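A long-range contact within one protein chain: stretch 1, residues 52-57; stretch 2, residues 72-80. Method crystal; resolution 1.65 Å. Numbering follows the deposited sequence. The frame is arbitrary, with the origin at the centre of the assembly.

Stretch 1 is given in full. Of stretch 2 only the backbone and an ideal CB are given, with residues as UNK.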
# COMPACT_ATOMS: atom_id res chain seq x y z
N ARG A 52 23.77 -0.03 5.01
CA ARG A 52 23.24 1.24 4.47
C ARG A 52 22.60 2.16 5.51
O ARG A 52 22.67 3.38 5.37
CB ARG A 52 22.24 0.95 3.35
CG ARG A 52 22.91 0.84 2.00
CD ARG A 52 21.98 1.28 0.88
NE ARG A 52 20.96 0.27 0.58
CZ ARG A 52 21.13 -0.76 -0.24
NH1 ARG A 52 22.30 -0.94 -0.85
NH2 ARG A 52 20.14 -1.61 -0.46
N ILE A 53 21.97 1.57 6.54
CA ILE A 53 21.30 2.31 7.62
C ILE A 53 22.29 3.24 8.35
O ILE A 53 21.92 4.36 8.70
CB ILE A 53 20.51 1.35 8.55
CG1 ILE A 53 19.33 0.73 7.77
CG2 ILE A 53 20.01 2.06 9.83
CD1 ILE A 53 18.66 -0.46 8.40
N GLY A 54 23.55 2.81 8.49
CA GLY A 54 24.61 3.60 9.11
C GLY A 54 24.89 4.95 8.45
O GLY A 54 25.47 5.82 9.08
N THR A 55 24.44 5.14 7.18
CA THR A 55 24.64 6.39 6.43
C THR A 55 23.39 7.31 6.46
O THR A 55 23.41 8.40 5.88
CB THR A 55 25.11 6.10 4.98
OG1 THR A 55 24.00 5.65 4.19
CG2 THR A 55 26.27 5.08 4.90
N LEU A 56 22.32 6.88 7.14
CA LEU A 56 21.04 7.61 7.21
C LEU A 56 20.88 8.48 8.44
O LEU A 56 21.55 8.25 9.45
CB LEU A 56 19.85 6.63 7.10
CG LEU A 56 19.85 5.61 5.96
CD1 LEU A 56 18.64 4.71 6.04
CD2 LEU A 56 19.90 6.29 4.62
N ASP A 57 19.96 9.47 8.37
CA ASP A 57 19.64 10.37 9.47
C ASP A 57 18.31 10.03 10.12
O ASP A 57 18.06 10.46 11.25
CB ASP A 57 19.58 11.82 8.97
CG ASP A 57 20.91 12.25 8.40
OD1 ASP A 57 21.92 12.21 9.14
OD2 ASP A 57 20.95 12.55 7.20
N UNK A 72 13.99 -4.78 12.50
CA UNK A 72 15.03 -5.78 12.76
C UNK A 72 16.36 -5.30 12.14
O UNK A 72 17.41 -5.39 12.80
CB UNK A 72 14.63 -7.14 12.19
N UNK A 73 16.30 -4.74 10.92
CA UNK A 73 17.48 -4.20 10.23
C UNK A 73 18.10 -3.07 11.05
O UNK A 73 19.32 -3.05 11.20
CB UNK A 73 17.11 -3.70 8.83
N UNK A 74 17.26 -2.13 11.58
CA UNK A 74 17.73 -1.00 12.40
C UNK A 74 18.42 -1.52 13.68
O UNK A 74 19.50 -1.03 14.05
CB UNK A 74 16.56 -0.08 12.76
N UNK A 75 17.81 -2.53 14.34
CA UNK A 75 18.33 -3.13 15.57
C UNK A 75 19.72 -3.77 15.37
O UNK A 75 20.55 -3.74 16.29
CB UNK A 75 17.35 -4.18 16.08
N UNK A 76 19.97 -4.31 14.15
CA UNK A 76 21.21 -4.98 13.73
C UNK A 76 22.26 -4.03 13.13
O UNK A 76 23.39 -4.46 12.87
CB UNK A 76 20.88 -6.07 12.71
N UNK A 77 21.90 -2.76 12.91
CA UNK A 77 22.77 -1.77 12.28
C UNK A 77 23.71 -1.06 13.25
O UNK A 77 23.65 -1.27 14.46
CB UNK A 77 21.91 -0.73 11.56
N UNK A 78 24.51 -0.12 12.70
CA UNK A 78 25.45 0.73 13.41
C UNK A 78 24.71 1.87 14.12
O UNK A 78 25.28 2.50 15.02
CB UNK A 78 26.50 1.29 12.44
N UNK A 79 23.42 2.11 13.74
CA UNK A 79 22.58 3.16 14.32
C UNK A 79 21.26 2.59 14.87
O UNK A 79 20.20 2.95 14.35
CB UNK A 79 22.29 4.24 13.27
N UNK A 80 21.28 1.75 15.93
CA UNK A 80 20.00 1.22 16.44
C UNK A 80 19.09 2.28 17.03
O UNK A 80 17.90 2.04 17.13
CB UNK A 80 20.27 0.15 17.50

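Position 72 lies on a helical turn with nothing of stretch 1 within 5.5 Å of its ideal CB, so this contact places no demand on it and almost any helix-compatible residue would do. It is Arg72, whose side chain stays clear of stretch 1.

At position 73 the helix continues (phi/psi -61/-45) and CA-to-CB points toward stretch 1, the ideal CB lying 3.6 Å from Ile53 CD1. A methyl group so close favours an apolar side chain; leucine, methionine or even alanine would suit. The residue is Met73, with chi1 m and chi2 t, and its CB packs 3.6 Å from Ile53 CD1.

At position 74 CA-to-CB points sideways, and the ideal CB sits 4.9 Å from Ile53 CD1. A small side chain would barely reach it, whereas valine, isoleucine or leucine could cover it. Ile74 does so with CG1, 4.1 Å from Ile53 CD1, so that the tip of Ile53 meets two successive residues of the helix.

Positions 75 and 76 find nothing of stretch 1 within reach of their ideal CB atoms, and small or polar residues are as acceptable as larger ones. They are Ala75 and Ser76.

With position 77 the chain has left the helix: psi swings to -179° and CA-to-CB again points toward stretch 1. The ideal CB is 3.8 Å from Ile53 CG2 and 5.0 Å from Gly54 N, which leaves little space for a bulky group. Alanine, serine, threonine or cysteine would be reasonable, and a hydroxyl could also serve the backbone at the helix end. Ser77, with chi1 p, brings OG to 3.5 Å from Ile53 CG2. The same OG donates to Ile74 O (2.7 Å) and accepts from the backbone N of position 79 (3.1 Å), tying the chain leaving the helix back to its last turn.

At position 78 CA-to-CB points sideways, with the ideal CB 4.5 Å from Gly54 CA. Glycine presents no side chain here, so a longer group can pass alongside, and a polar one could approach the region of Gly54 N. Glutamate, glutamine or aspartate would fit. Glu78 lays its OE2 4.0 Å from Gly54 CA; an ideal CB on residue 54 would come within 2.6 Å of that oxygen, a clash. The O of one water accepts from Glu78 N at 2.9 Å and, weakly, from Gly54 N at 3.3 Å, bridging the two backbones.

Position 79 points toward stretch 1, its ideal CB 4.6 Å from Ile53 O. Beyond it the turn from Ile53 to Leu56 offers carbonyl oxygens, including Gly54 O and Leu56 O, so a long donor such as lysine or arginine is the natural choice. The residue is Lys79. Chi2 to chi4 are all t, and the extended chain carries NZ to Leu56 O in a hydrogen bond of 2.8 Å, with a weak one to Gly54 O at 3.4 Å.

Position 80 points away and is unconstrained by this contact; its phi of -65° permits proline, and Pro80 is found.

Stretch 2, residues 72-80: RMIASSEKP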
# COMPACT_ATOMS: atom_id res chain seq x y z
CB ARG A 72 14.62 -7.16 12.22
CG ARG A 72 13.46 -7.80 12.98
CD ARG A 72 13.20 -9.24 12.53
NE ARG A 72 12.35 -9.31 11.34
CZ ARG A 72 11.02 -9.37 11.35
NH1 ARG A 72 10.35 -9.44 10.21
NH2 ARG A 72 10.36 -9.34 12.50
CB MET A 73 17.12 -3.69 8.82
CG MET A 73 16.77 -4.78 7.83
SD MET A 73 16.07 -4.04 6.32
CE MET A 73 17.54 -3.24 5.61
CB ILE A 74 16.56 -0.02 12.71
CG1 ILE A 74 16.15 0.72 11.41
CG2 ILE A 74 16.93 0.98 13.84
CD1 ILE A 74 14.77 1.41 11.45
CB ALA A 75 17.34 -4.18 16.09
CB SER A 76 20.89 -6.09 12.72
OG SER A 76 20.01 -7.07 13.27
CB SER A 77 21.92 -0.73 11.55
OG SER A 77 21.35 0.15 12.50
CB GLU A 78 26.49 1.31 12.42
CG GLU A 78 27.47 0.26 11.89
CD GLU A 78 28.29 0.68 10.68
OE1 GLU A 78 29.54 0.62 10.77
OE2 GLU A 78 27.70 1.04 9.64
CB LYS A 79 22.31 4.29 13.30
CG LYS A 79 23.48 5.25 13.12
CD LYS A 79 23.12 6.36 12.13
CE LYS A 79 24.30 7.25 11.84
NZ LYS A 79 23.98 8.28 10.82
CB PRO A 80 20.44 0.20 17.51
CG PRO A 80 21.78 0.67 17.94
CD PRO A 80 22.42 1.23 16.72
O HOH W 1 24.74 -0.00 9.82
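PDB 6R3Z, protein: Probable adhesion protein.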